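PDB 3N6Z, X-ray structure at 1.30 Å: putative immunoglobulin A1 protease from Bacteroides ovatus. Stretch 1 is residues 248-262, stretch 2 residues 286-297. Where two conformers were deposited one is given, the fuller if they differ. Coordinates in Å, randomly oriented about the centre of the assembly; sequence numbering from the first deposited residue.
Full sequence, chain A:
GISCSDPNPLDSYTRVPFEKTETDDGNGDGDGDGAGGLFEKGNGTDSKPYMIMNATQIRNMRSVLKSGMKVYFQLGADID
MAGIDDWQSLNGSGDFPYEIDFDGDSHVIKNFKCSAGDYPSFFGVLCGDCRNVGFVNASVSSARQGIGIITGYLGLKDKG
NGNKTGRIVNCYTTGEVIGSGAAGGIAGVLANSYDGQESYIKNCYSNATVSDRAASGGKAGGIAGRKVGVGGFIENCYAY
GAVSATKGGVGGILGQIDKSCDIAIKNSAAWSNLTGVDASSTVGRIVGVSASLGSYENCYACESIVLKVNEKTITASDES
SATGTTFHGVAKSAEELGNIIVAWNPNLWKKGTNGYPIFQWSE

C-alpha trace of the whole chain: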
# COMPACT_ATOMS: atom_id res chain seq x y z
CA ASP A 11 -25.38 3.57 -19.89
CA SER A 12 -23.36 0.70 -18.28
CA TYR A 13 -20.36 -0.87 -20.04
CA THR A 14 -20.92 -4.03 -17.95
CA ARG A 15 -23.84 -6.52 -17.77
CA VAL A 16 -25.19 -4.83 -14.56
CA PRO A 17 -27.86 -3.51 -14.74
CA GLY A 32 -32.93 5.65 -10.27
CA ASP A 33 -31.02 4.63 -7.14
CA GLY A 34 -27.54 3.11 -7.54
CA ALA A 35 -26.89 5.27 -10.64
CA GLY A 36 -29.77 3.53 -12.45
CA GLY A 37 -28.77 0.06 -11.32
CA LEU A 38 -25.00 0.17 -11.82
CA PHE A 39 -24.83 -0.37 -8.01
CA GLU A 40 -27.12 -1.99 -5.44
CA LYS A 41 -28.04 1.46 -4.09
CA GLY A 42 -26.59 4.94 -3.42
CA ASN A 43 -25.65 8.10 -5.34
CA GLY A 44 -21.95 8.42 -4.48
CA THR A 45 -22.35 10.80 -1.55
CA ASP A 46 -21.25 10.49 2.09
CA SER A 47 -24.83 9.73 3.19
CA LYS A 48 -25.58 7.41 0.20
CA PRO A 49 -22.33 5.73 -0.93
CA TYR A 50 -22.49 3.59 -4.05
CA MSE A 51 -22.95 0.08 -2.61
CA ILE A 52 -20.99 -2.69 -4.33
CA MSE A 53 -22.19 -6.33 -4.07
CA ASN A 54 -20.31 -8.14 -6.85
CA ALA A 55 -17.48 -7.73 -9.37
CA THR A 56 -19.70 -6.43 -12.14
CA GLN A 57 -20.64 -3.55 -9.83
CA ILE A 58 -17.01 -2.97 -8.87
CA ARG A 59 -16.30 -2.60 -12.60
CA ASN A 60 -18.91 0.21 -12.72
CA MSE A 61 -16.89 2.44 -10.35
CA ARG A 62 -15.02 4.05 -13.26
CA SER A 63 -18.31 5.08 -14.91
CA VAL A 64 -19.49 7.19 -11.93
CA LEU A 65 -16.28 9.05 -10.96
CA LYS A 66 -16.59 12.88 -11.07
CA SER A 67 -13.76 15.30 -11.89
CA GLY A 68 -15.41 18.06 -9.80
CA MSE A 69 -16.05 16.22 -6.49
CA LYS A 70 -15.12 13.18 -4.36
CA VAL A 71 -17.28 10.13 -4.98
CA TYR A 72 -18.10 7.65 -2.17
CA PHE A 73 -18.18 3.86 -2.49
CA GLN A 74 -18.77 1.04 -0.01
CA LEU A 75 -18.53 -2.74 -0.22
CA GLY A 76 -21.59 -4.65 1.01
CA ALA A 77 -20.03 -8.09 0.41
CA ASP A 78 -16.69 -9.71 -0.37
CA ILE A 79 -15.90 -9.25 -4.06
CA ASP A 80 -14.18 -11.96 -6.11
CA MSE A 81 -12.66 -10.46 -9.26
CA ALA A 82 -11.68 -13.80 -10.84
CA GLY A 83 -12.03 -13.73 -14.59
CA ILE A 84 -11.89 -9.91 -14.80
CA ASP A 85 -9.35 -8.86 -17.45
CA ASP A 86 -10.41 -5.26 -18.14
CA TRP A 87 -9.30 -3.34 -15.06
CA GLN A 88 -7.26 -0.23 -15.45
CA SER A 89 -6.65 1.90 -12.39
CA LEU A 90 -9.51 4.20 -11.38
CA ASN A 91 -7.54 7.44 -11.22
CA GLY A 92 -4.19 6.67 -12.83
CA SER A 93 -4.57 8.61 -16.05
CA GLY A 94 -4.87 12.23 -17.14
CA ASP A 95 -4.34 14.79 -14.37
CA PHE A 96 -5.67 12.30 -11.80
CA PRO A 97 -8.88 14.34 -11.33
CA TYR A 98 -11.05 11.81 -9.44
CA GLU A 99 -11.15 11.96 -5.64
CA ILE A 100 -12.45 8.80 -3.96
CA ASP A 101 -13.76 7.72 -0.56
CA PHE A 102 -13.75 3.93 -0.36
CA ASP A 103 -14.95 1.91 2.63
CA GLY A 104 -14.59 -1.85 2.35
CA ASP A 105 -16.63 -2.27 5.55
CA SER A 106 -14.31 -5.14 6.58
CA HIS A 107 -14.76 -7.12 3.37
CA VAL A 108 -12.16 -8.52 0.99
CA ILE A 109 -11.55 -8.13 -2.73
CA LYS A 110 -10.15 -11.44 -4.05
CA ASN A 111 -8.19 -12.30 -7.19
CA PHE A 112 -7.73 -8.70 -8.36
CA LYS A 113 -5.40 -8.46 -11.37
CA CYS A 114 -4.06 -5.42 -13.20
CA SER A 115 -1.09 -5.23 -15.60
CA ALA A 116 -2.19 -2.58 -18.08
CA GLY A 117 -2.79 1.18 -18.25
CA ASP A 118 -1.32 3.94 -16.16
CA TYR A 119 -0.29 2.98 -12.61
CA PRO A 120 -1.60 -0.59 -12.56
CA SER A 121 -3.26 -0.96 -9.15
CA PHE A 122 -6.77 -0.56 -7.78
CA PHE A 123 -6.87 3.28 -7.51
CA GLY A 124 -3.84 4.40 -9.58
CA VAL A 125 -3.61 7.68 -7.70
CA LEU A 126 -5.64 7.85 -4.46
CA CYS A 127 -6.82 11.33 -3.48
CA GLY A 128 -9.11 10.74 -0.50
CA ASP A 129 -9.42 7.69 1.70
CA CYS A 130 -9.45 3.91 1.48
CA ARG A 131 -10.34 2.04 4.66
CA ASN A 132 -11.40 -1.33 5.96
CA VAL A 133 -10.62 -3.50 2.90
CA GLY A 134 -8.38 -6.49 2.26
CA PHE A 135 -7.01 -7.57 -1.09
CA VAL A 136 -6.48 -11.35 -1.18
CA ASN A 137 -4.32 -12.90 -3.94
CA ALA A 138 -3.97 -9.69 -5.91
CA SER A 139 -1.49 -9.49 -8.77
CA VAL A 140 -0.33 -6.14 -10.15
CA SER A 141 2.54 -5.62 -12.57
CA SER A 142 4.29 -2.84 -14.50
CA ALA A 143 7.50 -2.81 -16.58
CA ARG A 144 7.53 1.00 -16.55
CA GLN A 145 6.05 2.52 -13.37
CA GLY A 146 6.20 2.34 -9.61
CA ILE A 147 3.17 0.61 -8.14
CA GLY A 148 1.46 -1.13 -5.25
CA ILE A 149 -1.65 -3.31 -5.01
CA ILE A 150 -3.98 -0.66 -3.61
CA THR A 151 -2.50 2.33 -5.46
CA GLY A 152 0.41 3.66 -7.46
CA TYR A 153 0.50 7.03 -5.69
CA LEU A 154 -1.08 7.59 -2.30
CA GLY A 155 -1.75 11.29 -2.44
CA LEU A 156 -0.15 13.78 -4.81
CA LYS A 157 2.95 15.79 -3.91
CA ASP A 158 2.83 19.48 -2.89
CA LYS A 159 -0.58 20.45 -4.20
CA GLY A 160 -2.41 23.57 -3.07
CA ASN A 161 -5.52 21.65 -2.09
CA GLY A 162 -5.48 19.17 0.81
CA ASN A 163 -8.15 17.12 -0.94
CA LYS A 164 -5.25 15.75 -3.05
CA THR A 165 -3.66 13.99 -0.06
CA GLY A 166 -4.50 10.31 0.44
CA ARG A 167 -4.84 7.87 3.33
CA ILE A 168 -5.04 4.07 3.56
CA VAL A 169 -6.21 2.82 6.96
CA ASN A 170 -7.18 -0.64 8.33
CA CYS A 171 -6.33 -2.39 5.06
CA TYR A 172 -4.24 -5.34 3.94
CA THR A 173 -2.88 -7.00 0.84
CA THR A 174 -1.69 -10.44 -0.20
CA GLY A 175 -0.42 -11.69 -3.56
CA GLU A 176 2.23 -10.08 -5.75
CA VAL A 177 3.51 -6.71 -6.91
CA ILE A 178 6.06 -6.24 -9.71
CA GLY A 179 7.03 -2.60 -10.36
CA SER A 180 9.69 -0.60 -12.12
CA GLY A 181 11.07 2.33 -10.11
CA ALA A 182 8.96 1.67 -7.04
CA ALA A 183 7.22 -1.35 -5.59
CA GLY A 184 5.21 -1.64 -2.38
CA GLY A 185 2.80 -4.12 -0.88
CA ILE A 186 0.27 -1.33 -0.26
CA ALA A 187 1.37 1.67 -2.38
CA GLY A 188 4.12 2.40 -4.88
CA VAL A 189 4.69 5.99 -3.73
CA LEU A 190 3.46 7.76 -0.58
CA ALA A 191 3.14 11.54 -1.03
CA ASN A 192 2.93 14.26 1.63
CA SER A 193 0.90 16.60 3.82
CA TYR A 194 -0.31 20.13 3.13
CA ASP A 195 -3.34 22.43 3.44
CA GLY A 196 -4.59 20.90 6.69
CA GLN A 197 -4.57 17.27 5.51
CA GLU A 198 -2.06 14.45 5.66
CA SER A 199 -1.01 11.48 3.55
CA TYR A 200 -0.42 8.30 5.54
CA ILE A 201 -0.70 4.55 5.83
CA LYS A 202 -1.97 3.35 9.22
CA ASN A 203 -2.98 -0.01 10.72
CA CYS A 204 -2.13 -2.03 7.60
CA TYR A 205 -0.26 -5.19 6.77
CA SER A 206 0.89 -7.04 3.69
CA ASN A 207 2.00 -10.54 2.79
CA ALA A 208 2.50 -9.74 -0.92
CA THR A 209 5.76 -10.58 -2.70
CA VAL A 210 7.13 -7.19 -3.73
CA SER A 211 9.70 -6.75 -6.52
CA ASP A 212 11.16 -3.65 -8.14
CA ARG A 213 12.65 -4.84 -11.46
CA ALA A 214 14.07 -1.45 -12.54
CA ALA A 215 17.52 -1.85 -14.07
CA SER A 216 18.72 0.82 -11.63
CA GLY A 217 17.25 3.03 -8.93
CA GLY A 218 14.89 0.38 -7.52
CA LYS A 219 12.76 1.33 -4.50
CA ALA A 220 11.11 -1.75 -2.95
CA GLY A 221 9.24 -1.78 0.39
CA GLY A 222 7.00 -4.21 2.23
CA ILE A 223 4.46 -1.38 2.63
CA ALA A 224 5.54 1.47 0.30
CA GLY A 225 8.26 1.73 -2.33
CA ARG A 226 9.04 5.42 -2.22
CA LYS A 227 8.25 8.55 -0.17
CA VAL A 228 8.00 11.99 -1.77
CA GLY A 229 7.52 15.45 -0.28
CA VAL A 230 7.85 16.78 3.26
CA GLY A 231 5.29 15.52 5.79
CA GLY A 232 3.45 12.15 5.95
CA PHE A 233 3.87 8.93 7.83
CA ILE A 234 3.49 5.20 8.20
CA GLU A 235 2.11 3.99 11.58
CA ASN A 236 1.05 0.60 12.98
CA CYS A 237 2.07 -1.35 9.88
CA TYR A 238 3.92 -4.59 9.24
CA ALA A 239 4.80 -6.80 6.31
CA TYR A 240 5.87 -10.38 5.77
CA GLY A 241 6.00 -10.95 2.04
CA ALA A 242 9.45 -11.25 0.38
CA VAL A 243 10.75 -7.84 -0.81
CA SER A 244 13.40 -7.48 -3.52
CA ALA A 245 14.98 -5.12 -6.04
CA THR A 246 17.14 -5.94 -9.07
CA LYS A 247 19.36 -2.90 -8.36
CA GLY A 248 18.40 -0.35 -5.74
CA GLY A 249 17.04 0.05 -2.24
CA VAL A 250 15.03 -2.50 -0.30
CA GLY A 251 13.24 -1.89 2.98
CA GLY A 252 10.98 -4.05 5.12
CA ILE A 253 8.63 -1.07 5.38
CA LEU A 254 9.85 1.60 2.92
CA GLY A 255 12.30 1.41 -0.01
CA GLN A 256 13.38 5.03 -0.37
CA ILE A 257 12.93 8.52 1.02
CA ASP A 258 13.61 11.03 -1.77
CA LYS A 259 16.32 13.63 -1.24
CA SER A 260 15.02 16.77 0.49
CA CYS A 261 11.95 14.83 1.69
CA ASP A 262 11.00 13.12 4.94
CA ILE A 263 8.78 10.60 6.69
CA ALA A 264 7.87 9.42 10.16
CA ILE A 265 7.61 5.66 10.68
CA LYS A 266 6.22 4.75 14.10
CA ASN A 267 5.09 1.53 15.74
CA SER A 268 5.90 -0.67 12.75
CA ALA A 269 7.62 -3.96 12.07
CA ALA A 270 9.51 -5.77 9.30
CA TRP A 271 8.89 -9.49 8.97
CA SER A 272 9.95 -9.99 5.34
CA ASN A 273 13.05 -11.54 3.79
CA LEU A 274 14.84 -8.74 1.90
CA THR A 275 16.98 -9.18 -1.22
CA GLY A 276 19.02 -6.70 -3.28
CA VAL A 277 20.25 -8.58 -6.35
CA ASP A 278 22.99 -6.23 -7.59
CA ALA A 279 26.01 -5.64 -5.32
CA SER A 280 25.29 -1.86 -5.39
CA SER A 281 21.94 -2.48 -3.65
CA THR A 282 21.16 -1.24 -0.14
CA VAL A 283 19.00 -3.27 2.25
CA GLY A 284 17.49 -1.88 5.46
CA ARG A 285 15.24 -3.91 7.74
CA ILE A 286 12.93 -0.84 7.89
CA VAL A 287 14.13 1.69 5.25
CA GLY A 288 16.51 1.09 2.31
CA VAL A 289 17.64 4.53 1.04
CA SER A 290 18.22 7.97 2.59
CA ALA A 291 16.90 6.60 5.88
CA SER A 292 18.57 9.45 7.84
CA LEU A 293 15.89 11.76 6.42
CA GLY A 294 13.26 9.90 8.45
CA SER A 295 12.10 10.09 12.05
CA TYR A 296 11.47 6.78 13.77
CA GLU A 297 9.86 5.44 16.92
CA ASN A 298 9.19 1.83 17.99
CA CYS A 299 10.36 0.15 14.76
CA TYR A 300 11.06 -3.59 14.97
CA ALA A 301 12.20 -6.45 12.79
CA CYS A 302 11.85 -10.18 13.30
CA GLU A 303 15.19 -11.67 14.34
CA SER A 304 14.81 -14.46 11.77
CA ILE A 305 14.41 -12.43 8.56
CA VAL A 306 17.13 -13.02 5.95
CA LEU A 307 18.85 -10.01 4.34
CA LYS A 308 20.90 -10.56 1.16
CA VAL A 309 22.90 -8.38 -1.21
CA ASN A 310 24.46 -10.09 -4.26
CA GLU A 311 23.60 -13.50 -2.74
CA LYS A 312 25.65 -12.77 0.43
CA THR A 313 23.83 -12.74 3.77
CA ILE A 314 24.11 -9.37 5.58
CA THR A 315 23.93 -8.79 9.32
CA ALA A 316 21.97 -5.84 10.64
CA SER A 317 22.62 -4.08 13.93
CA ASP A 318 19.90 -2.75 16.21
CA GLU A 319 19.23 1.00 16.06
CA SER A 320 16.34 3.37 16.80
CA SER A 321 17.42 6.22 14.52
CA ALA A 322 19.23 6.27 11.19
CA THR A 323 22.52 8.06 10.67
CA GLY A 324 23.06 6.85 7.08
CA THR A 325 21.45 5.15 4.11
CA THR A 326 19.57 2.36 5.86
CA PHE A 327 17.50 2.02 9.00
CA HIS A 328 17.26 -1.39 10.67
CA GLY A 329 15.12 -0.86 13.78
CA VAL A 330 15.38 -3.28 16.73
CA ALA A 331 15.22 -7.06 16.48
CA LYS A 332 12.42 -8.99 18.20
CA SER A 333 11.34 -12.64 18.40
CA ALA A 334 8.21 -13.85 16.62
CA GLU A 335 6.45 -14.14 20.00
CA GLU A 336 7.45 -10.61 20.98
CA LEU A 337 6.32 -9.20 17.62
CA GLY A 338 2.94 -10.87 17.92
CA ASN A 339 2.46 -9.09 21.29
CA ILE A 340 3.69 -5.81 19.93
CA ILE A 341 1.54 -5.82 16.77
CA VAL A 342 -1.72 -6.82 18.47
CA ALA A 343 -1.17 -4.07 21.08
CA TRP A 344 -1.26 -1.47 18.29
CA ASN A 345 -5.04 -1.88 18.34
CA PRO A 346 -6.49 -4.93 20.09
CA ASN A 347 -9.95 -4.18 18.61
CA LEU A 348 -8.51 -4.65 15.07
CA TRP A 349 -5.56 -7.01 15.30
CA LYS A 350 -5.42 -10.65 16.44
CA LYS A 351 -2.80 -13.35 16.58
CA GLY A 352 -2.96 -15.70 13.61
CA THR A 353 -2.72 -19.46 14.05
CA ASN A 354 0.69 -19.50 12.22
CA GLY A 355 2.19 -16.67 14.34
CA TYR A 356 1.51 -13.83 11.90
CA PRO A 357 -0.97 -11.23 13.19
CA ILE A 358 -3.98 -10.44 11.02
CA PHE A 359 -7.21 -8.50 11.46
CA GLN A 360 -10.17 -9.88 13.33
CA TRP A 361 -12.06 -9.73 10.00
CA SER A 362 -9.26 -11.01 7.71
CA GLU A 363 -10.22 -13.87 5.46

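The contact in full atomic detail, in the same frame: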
# COMPACT_ATOMS: atom_id res chain seq x y z
N GLY A 248 18.88 -1.52 -6.44
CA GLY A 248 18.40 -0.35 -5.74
C GLY A 248 18.25 -0.61 -4.26
O GLY A 248 19.01 -1.38 -3.67
N GLY A 249 17.30 0.10 -3.67
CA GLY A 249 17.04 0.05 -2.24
C GLY A 249 15.88 -0.86 -1.92
O GLY A 249 14.86 -0.87 -2.62
N VAL A 250 16.02 -1.58 -0.81
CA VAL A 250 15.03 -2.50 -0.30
C VAL A 250 14.84 -2.22 1.17
O VAL A 250 15.80 -2.21 1.92
CB VAL A 250 15.47 -3.96 -0.51
CG1 VAL A 250 14.40 -4.96 -0.01
CG2 VAL A 250 15.85 -4.23 -1.94
N GLY A 251 13.59 -2.05 1.58
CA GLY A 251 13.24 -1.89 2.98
C GLY A 251 12.09 -2.79 3.38
O GLY A 251 11.14 -2.99 2.61
N GLY A 252 12.10 -3.25 4.63
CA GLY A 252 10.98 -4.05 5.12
C GLY A 252 9.68 -3.26 5.18
O GLY A 252 8.61 -3.85 5.01
N ILE A 253 9.78 -1.96 5.40
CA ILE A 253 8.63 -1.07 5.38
C ILE A 253 8.64 -0.17 4.13
O ILE A 253 7.65 -0.14 3.38
CB ILE A 253 8.50 -0.23 6.67
CG1 ILE A 253 8.28 -1.14 7.88
CG2 ILE A 253 7.35 0.77 6.57
CD1 ILE A 253 6.96 -1.91 7.92
N LEU A 254 9.74 0.56 3.94
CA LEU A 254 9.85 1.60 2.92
C LEU A 254 11.14 1.41 2.13
O LEU A 254 12.21 1.31 2.73
CB LEU A 254 9.80 3.00 3.56
CG LEU A 254 10.02 4.21 2.62
CD1 LEU A 254 8.85 4.36 1.62
CD2 LEU A 254 10.29 5.48 3.41
N GLY A 255 11.07 1.45 0.80
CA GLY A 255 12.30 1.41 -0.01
C GLY A 255 13.18 2.64 0.11
O GLY A 255 14.33 2.54 0.55
N GLN A 256 12.63 3.79 -0.24
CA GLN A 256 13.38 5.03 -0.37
C GLN A 256 12.64 6.25 0.12
O GLN A 256 11.46 6.44 -0.20
CB GLN A 256 13.76 5.27 -1.83
CG GLN A 256 14.29 6.68 -2.14
CD GLN A 256 14.91 6.81 -3.51
OE1 GLN A 256 15.71 5.97 -3.93
NE2 GLN A 256 14.54 7.89 -4.22
N ILE A 257 13.35 7.13 0.81
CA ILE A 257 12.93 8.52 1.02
C ILE A 257 13.67 9.35 -0.02
O ILE A 257 14.91 9.29 -0.13
CB ILE A 257 13.29 9.06 2.44
CG1 ILE A 257 12.75 8.14 3.55
CG2 ILE A 257 12.74 10.48 2.62
CD1 ILE A 257 13.28 8.50 4.97
N ASP A 258 12.94 10.13 -0.81
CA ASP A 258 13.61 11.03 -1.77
C ASP A 258 14.48 12.07 -1.05
O ASP A 258 14.16 12.51 0.06
CB ASP A 258 12.58 11.77 -2.62
CG ASP A 258 12.14 11.00 -3.84
OD1 ASP A 258 12.33 9.76 -3.89
OD2 ASP A 258 11.61 11.67 -4.79
N LYS A 259 15.53 12.51 -1.73
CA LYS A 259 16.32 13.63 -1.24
C LYS A 259 15.44 14.84 -0.99
O LYS A 259 14.46 15.08 -1.72
CB LYS A 259 17.43 14.02 -2.22
CG LYS A 259 18.46 12.92 -2.48
CD LYS A 259 19.27 12.58 -1.24
CE LYS A 259 20.37 11.57 -1.56
NZ LYS A 259 21.49 12.15 -2.34
N SER A 260 15.74 15.56 0.08
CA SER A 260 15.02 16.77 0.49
C SER A 260 13.59 16.51 0.96
O SER A 260 12.82 17.46 1.16
CB SER A 260 15.02 17.84 -0.60
OG SER A 260 16.35 18.16 -0.93
N CYS A 261 13.28 15.23 1.25
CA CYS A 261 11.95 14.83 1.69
C CYS A 261 12.06 14.18 3.06
O CYS A 261 13.15 14.09 3.63
CB CYS A 261 11.32 13.89 0.65
SG CYS A 261 11.12 14.68 -0.95
N ASP A 262 10.94 13.75 3.62
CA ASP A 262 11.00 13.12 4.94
C ASP A 262 9.84 12.14 5.10
O ASP A 262 8.97 12.00 4.23
CB ASP A 262 11.08 14.18 6.07
CG ASP A 262 9.79 14.92 6.35
OD1 ASP A 262 8.72 14.55 5.84
OD2 ASP A 262 9.88 15.92 7.10
N ILE A 286 14.09 -1.75 7.96
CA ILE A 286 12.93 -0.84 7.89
C ILE A 286 12.93 -0.00 6.60
O ILE A 286 11.93 0.03 5.86
CB ILE A 286 12.82 0.07 9.14
CG1 ILE A 286 13.00 -0.72 10.46
CG2 ILE A 286 11.47 0.83 9.18
CD1 ILE A 286 11.94 -1.81 10.66
N VAL A 287 14.01 0.74 6.38
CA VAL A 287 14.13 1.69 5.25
C VAL A 287 15.43 1.42 4.50
O VAL A 287 16.50 1.30 5.12
CB VAL A 287 14.12 3.16 5.72
CG1 VAL A 287 14.21 4.09 4.53
CG2 VAL A 287 12.89 3.47 6.60
N GLY A 288 15.35 1.40 3.16
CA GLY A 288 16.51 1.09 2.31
C GLY A 288 17.41 2.20 1.81
O GLY A 288 18.60 1.93 1.57
N VAL A 289 16.89 3.42 1.65
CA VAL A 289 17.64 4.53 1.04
C VAL A 289 17.30 5.85 1.69
O VAL A 289 16.11 6.17 1.89
CB VAL A 289 17.32 4.70 -0.48
CG1 VAL A 289 18.28 5.75 -1.13
CG2 VAL A 289 17.34 3.38 -1.23
N SER A 290 18.34 6.65 1.97
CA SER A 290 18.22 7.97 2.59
C SER A 290 17.43 7.89 3.88
O SER A 290 16.69 8.81 4.23
CB SER A 290 17.65 8.98 1.60
OG SER A 290 18.61 9.22 0.57
N ALA A 291 17.65 6.82 4.64
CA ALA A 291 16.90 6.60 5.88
C ALA A 291 17.11 7.70 6.91
O ALA A 291 16.23 7.96 7.73
CB ALA A 291 17.24 5.26 6.47
N SER A 292 18.28 8.36 6.88
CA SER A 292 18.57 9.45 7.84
C SER A 292 17.64 10.65 7.72
O SER A 292 17.58 11.49 8.62
CB SER A 292 20.03 9.86 7.69
OG SER A 292 20.22 10.56 6.47
N LEU A 293 16.87 10.69 6.63
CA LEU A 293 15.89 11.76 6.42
C LEU A 293 14.58 11.49 7.17
O LEU A 293 13.72 12.37 7.29
CB LEU A 293 15.59 11.96 4.93
CG LEU A 293 16.80 12.37 4.08
CD1 LEU A 293 16.35 12.56 2.66
CD2 LEU A 293 17.50 13.66 4.63
N GLY A 294 14.43 10.27 7.69
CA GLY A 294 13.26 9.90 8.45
C GLY A 294 13.40 10.03 9.96
O GLY A 294 14.51 10.08 10.50
N SER A 295 12.24 10.05 10.60
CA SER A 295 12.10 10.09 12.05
C SER A 295 11.37 8.82 12.49
O SER A 295 10.29 8.50 11.98
CB SER A 295 11.33 11.32 12.50
OG SER A 295 11.99 12.50 12.12
N TYR A 296 11.94 8.11 13.45
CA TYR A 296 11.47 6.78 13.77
C TYR A 296 11.19 6.61 15.24
O TYR A 296 11.91 7.16 16.10
CB TYR A 296 12.52 5.75 13.35
CG TYR A 296 12.93 5.91 11.89
CD1 TYR A 296 12.02 5.67 10.87
CD2 TYR A 296 14.16 6.39 11.53
CE1 TYR A 296 12.36 5.85 9.54
CE2 TYR A 296 14.52 6.57 10.20
CZ TYR A 296 13.61 6.31 9.20
OH TYR A 296 13.93 6.50 7.88
N GLU A 297 10.17 5.80 15.54
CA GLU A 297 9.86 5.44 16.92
C GLU A 297 9.31 4.02 16.90
O GLU A 297 8.42 3.73 16.10
CB GLU A 297 8.83 6.41 17.49
CG GLU A 297 8.42 6.12 18.91
CD GLU A 297 7.42 7.10 19.51
OE1 GLU A 297 6.85 7.94 18.77
OE2 GLU A 297 7.20 6.99 20.73
O HOH W 1 17.14 9.34 -1.72

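Stretch 2 enters the contact at Ile286, whose backbone carbonyl serves two consecutive amides of stretch 1. Ile253 N and Leu254 N each donate to Ile286 O at 3.0 Å, the bond from Leu254 being nearly straight at 172° and that from Ile253 more bent at 151°. The CA-to-CB bond of Ile286 points away from stretch 1, yet its branched side chain still packs on Ile253, with Ile286 CG2 4.0 Å from Ile253 CG1.

Val287 pairs with Leu254 in a parallel bridge. Leu254 O accepts a hydrogen bond from Gly288 N at 3.2 Å and also lies 3.2 Å from Val287 CA in a well-directed CA-H...O contact, so one carbonyl engages two successive residues of the partner strand. The side chains of Leu254 and Val287 emerge on the same face of the sheet and meet loosely, Val287 CG1 lying 4.3 Å from Leu254 CD2. The same methyl, Val287 CG1, is 4.4 Å from Ile257 CG1, which extends this apolar patch along stretch 1.

At Gly288 the chains are too close for a side chain. A CB built there would fall 2.7 Å from Val250 N and 2.8 Å from Gly255 O, both clashes. The bare CA instead lets the backbones approach, with Gly288 CA 3.4 Å from Val250 O. This is where strand 287-289 runs against strand 248-251, nearly antiparallel at 169° and 4.5 Å apart at closest approach. Gly288 N also makes a weak hydrogen bond to Gly255 O, 3.0 Å long but bent to 122°, at the corner where stretch 1 changes direction.

Val289 forms the second parallel bridge, with Gln256. Its carbonyl accepts an almost linear hydrogen bond from Ile257 N, with Val289 O to Ile257 N at 3.1 Å and an angle of 175°. Val289 CG2 rests 3.5 Å from Gly249 CA, occupying space that a CB on Gly249 would need: the ideal position is only 2.1 Å from this methyl. On the face shared by Val289 and Gln256, Val289 CG1 lies 3.8 Å from Gln256 OE1, while Gln256 NE2 donates to Asp258 OD1 at 2.9 Å within stretch 1.

Ser290, with positive phi and psi, turns its side chain toward stretch 1. Its CB approaches Ile257 O at 3.3 Å, and a water links the two residues, donating to Ile257 O at 2.7 Å and hydrogen-bonding Ser290 OG, also at 2.7 Å.

The short 3-10 segment then presents Leu293 to the Asp258-Cys261 type II turn. Leu293 CD1 is 3.4 Å from Asp258 O, and Leu293 CB lies 4.0 Å from Ile257 CG2. Leu293 and Ile257 each have 92 Å² covered by the opposing stretch, the largest values in the contact. The tip of Ile257 reaches onward, CD1 standing 3.4 Å from Gly294 N and 3.6 Å from Tyr296 OH. That hydroxyl donates to Ala291 O at 2.7 Å, tying Tyr296 back to the 3-10 segment beside the isoleucine.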